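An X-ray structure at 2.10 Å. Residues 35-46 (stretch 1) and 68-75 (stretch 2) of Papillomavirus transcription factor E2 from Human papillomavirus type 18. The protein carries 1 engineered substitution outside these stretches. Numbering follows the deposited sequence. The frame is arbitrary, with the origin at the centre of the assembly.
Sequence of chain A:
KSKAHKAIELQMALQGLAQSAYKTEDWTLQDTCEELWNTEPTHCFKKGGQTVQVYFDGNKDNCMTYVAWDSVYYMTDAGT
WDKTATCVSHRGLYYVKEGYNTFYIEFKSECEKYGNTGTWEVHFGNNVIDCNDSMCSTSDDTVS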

# COMPACT_ATOMS: atom_id res chain seq x y z
N GLU A 35 -0.45 -2.96 11.60
CA GLU A 35 0.21 -2.54 12.84
C GLU A 35 0.11 -1.04 13.06
O GLU A 35 -0.26 -0.58 14.14
CB GLU A 35 1.68 -2.96 12.84
CG GLU A 35 1.93 -4.42 13.17
CD GLU A 35 1.40 -4.81 14.54
OE1 GLU A 35 1.42 -3.97 15.48
OE2 GLU A 35 0.96 -5.97 14.68
N LEU A 36 0.45 -0.28 12.02
CA LEU A 36 0.41 1.18 12.10
C LEU A 36 -1.03 1.68 12.15
O LEU A 36 -1.34 2.63 12.86
CB LEU A 36 1.13 1.78 10.89
CG LEU A 36 1.22 3.31 10.89
CD1 LEU A 36 1.92 3.78 12.16
CD2 LEU A 36 1.98 3.77 9.65
N TRP A 37 -1.90 1.03 11.39
CA TRP A 37 -3.31 1.38 11.34
C TRP A 37 -3.89 1.35 12.74
O TRP A 37 -4.67 2.22 13.12
CB TRP A 37 -4.05 0.39 10.43
CG TRP A 37 -5.54 0.54 10.41
CD1 TRP A 37 -6.47 -0.34 10.91
CD2 TRP A 37 -6.29 1.64 9.88
NE1 TRP A 37 -7.74 0.15 10.72
CE2 TRP A 37 -7.66 1.36 10.09
CE3 TRP A 37 -5.94 2.84 9.25
CZ2 TRP A 37 -8.68 2.24 9.69
CZ3 TRP A 37 -6.94 3.72 8.85
CH2 TRP A 37 -8.30 3.40 9.08
N ASN A 38 -3.50 0.35 13.53
CA ASN A 38 -4.00 0.23 14.89
C ASN A 38 -3.22 1.05 15.92
O ASN A 38 -3.46 0.93 17.12
CB ASN A 38 -4.02 -1.24 15.32
CG ASN A 38 -5.06 -2.03 14.56
OD1 ASN A 38 -6.24 -1.68 14.56
ND2 ASN A 38 -4.63 -3.11 13.91
N THR A 39 -2.30 1.87 15.45
CA THR A 39 -1.51 2.70 16.34
C THR A 39 -2.16 4.08 16.40
O THR A 39 -2.76 4.53 15.42
CB THR A 39 -0.07 2.85 15.83
OG1 THR A 39 0.50 1.55 15.64
CG2 THR A 39 0.77 3.62 16.83
N GLU A 40 -2.05 4.73 17.55
CA GLU A 40 -2.62 6.06 17.74
C GLU A 40 -1.96 7.11 16.86
O GLU A 40 -0.74 7.13 16.71
CB GLU A 40 -2.50 6.47 19.20
CG GLU A 40 -3.46 5.74 20.12
CD GLU A 40 -4.89 6.19 19.93
OE1 GLU A 40 -5.22 6.68 18.83
OE2 GLU A 40 -5.69 6.03 20.88
N PRO A 41 -2.76 7.99 16.24
CA PRO A 41 -4.22 8.00 16.33
C PRO A 41 -4.80 6.91 15.43
O PRO A 41 -4.42 6.80 14.26
CB PRO A 41 -4.58 9.40 15.86
CG PRO A 41 -3.53 9.67 14.84
CD PRO A 41 -2.28 9.17 15.50
N THR A 42 -5.71 6.11 15.98
CA THR A 42 -6.30 5.03 15.21
C THR A 42 -7.30 5.54 14.19
O THR A 42 -7.74 6.69 14.26
CB THR A 42 -7.00 4.03 16.13
OG1 THR A 42 -8.08 4.69 16.81
CG2 THR A 42 -6.02 3.47 17.14
N HIS A 43 -7.65 4.67 13.24
CA HIS A 43 -8.59 5.02 12.18
C HIS A 43 -8.05 6.13 11.31
O HIS A 43 -8.80 6.78 10.59
CB HIS A 43 -9.93 5.45 12.78
CG HIS A 43 -10.69 4.35 13.45
ND1 HIS A 43 -11.81 4.57 14.21
CD2 HIS A 43 -10.48 3.01 13.45
CE1 HIS A 43 -12.27 3.41 14.66
NE2 HIS A 43 -11.48 2.45 14.21
N CYS A 44 -6.74 6.36 11.38
CA CYS A 44 -6.09 7.39 10.58
C CYS A 44 -4.85 6.83 9.91
O CYS A 44 -4.34 5.78 10.31
CB CYS A 44 -5.63 8.56 11.45
SG CYS A 44 -6.89 9.52 12.26
N PHE A 45 -4.37 7.52 8.89
CA PHE A 45 -3.13 7.12 8.25
C PHE A 45 -2.18 8.23 8.69
O PHE A 45 -2.61 9.34 8.97
CB PHE A 45 -3.25 7.05 6.72
CG PHE A 45 -4.06 5.87 6.23
CD1 PHE A 45 -5.35 6.04 5.73
CD2 PHE A 45 -3.55 4.58 6.34
CE1 PHE A 45 -6.12 4.94 5.36
CE2 PHE A 45 -4.31 3.48 5.96
CZ PHE A 45 -5.60 3.66 5.47
N LYS A 46 -0.90 7.92 8.80
CA LYS A 46 0.04 8.94 9.21
C LYS A 46 1.42 8.66 8.65
O LYS A 46 1.81 7.51 8.48
CB LYS A 46 0.08 9.04 10.74
CG LYS A 46 0.16 7.71 11.49
CD LYS A 46 -1.22 7.14 11.77
CE LYS A 46 -1.14 5.95 12.71
NZ LYS A 46 -2.49 5.34 12.92
N ALA A 68 5.18 12.00 16.98
CA ALA A 68 4.30 13.04 16.47
C ALA A 68 4.39 12.92 14.95
O ALA A 68 5.46 13.12 14.37
CB ALA A 68 4.78 14.40 16.92
N TRP A 69 3.28 12.60 14.31
CA TRP A 69 3.25 12.43 12.86
C TRP A 69 3.20 13.74 12.07
O TRP A 69 2.33 14.57 12.30
CB TRP A 69 2.07 11.54 12.49
CG TRP A 69 2.08 10.24 13.26
CD1 TRP A 69 1.35 9.93 14.37
CD2 TRP A 69 2.89 9.09 12.98
NE1 TRP A 69 1.65 8.66 14.80
CE2 TRP A 69 2.60 8.13 13.96
CE3 TRP A 69 3.84 8.79 11.99
CZ2 TRP A 69 3.22 6.88 13.99
CZ3 TRP A 69 4.46 7.54 12.02
CH2 TRP A 69 4.15 6.60 13.02
N ASP A 70 4.14 13.92 11.15
CA ASP A 70 4.16 15.15 10.34
C ASP A 70 2.83 15.33 9.63
O ASP A 70 2.34 16.44 9.48
CB ASP A 70 5.28 15.12 9.29
CG ASP A 70 6.65 15.44 9.88
OD1 ASP A 70 6.72 16.03 10.98
OD2 ASP A 70 7.66 15.13 9.22
N SER A 71 2.25 14.22 9.19
CA SER A 71 0.98 14.28 8.48
C SER A 71 -0.00 13.25 8.99
O SER A 71 0.31 12.07 9.04
CB SER A 71 1.21 14.07 6.99
OG SER A 71 2.12 15.03 6.48
N VAL A 72 -1.19 13.71 9.36
CA VAL A 72 -2.24 12.82 9.85
C VAL A 72 -3.39 12.87 8.86
O VAL A 72 -3.86 13.95 8.49
CB VAL A 72 -2.74 13.27 11.23
CG1 VAL A 72 -3.95 12.42 11.64
CG2 VAL A 72 -1.62 13.14 12.25
N TYR A 73 -3.83 11.69 8.43
CA TYR A 73 -4.93 11.58 7.48
C TYR A 73 -6.14 10.99 8.17
O TYR A 73 -6.15 9.82 8.56
CB TYR A 73 -4.53 10.69 6.29
CG TYR A 73 -3.31 11.17 5.54
CD1 TYR A 73 -2.07 11.21 6.15
CD2 TYR A 73 -3.41 11.62 4.22
CE1 TYR A 73 -0.94 11.67 5.48
CE2 TYR A 73 -2.29 12.09 3.54
CZ TYR A 73 -1.06 12.12 4.17
OH TYR A 73 0.05 12.60 3.51
N TYR A 74 -7.17 11.81 8.34
CA TYR A 74 -8.39 11.37 8.98
C TYR A 74 -9.52 11.50 7.98
O TYR A 74 -9.40 12.20 6.98
CB TYR A 74 -8.67 12.22 10.22
CG TYR A 74 -8.94 13.68 9.93
CD1 TYR A 74 -10.24 14.14 9.74
CD2 TYR A 74 -7.90 14.61 9.87
CE1 TYR A 74 -10.51 15.48 9.51
CE2 TYR A 74 -8.15 15.96 9.64
CZ TYR A 74 -9.46 16.40 9.46
OH TYR A 74 -9.74 17.73 9.26
N MET A 75 -10.62 10.81 8.25
CA MET A 75 -11.77 10.87 7.36
C MET A 75 -12.92 11.63 8.03
O MET A 75 -13.28 11.36 9.18
CB MET A 75 -12.20 9.45 7.00
CG MET A 75 -13.35 9.38 6.00
SD MET A 75 -13.88 7.67 5.66
CE MET A 75 -13.25 7.45 3.97
O HOH W 1 1.57 7.13 17.70
O HOH W 2 -10.11 9.21 10.75

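The strongest polar links between the two stretches are backbone hydrogen bonds. Phe45 and Tyr73 face each other as a hydrogen-bonded pair of an antiparallel sheet. Tyr73 N donates to Phe45 O at 2.7 Å, and Phe45 N donates to Tyr73 O at 2.9 Å. Both bonds are close to linear, with angles at hydrogen of 167° and 158°. The next pair, Lys46 with Val72, is of the non-hydrogen-bonded kind, and the two strands come closer there: the CA atoms of Lys46 and Val72 are 4.5 Å apart, against 4.9 Å between the CA atoms of Phe45 and Tyr73. Between such pairs, CA hydrogens can point at carbonyls of the partner strand. Lys46 CA lies 3.1 Å from Ser71 O, a CA-H...O contact that supplements the conventional bonds.

Two waters extend the polar contact. Water 2 donates to His43 O at 2.8 Å and accepts from Met75 N at 3.0 Å. It joins the two stretches beyond the paired residues. Water 1 donates to Glu40 O at 2.5 Å and accepts from Trp69 NE1 at 3.3 Å. The same two protein atoms also meet directly. Trp69 NE1 donates to Glu40 O at 3.4 Å, a weak bond made at the edge of the indole ring.

Lys46 organizes the loop of stretch 1. Lys46 NZ is hydrogen-bonded to four backbone carbonyls, 2.9 Å from Leu36 O, 2.6 Å from Thr39 O, 2.8 Å from Pro41 O and 3.2 Å from Cys44 O; with three protons for four acceptors, at least one must be shared. These oxygens offer partial negative charge to a buried cation. They also tie the helix end and the loop to the strand. The peptide bond before Pro41 is cis.

The aliphatic part of the same lysine packs on Trp69. Lys46 CG sits over one face of the indole, 3.4 Å from the centroid of its five-membered ring and 12° off the normal. This is a CH-pi contact, in which an aliphatic C-H group lies against the electron-rich ring, held largely by dispersion. Trp69 points toward stretch 1 and has the largest covered area of any residue here, 102 Å². Its ring also meets Leu36, with Leu36 CD1 3.7 Å from Trp69 CH2, and Pro41, with Pro41 CD 3.9 Å from Trp69 CD1. Both approaches are oblique. The ring thus combines apolar packing with a polar N-H.

Val72 lies on the same sheet face as Lys46. Val72 CG1 is 4.2 Å from Pro41 CG and also 4.2 Å from Cys44 SG. Cys44 SG packs 3.8 Å from Tyr74 CB as well. On the other face are Phe45 and Tyr73, whose CB atoms are 3.9 Å apart. The end of the Phe45 side chain then leads away from stretch 2. The Tyr73 hydroxyl is hydrogen-bonded elsewhere in the structure. In all, the contact buries 471 Å², summed over both stretches.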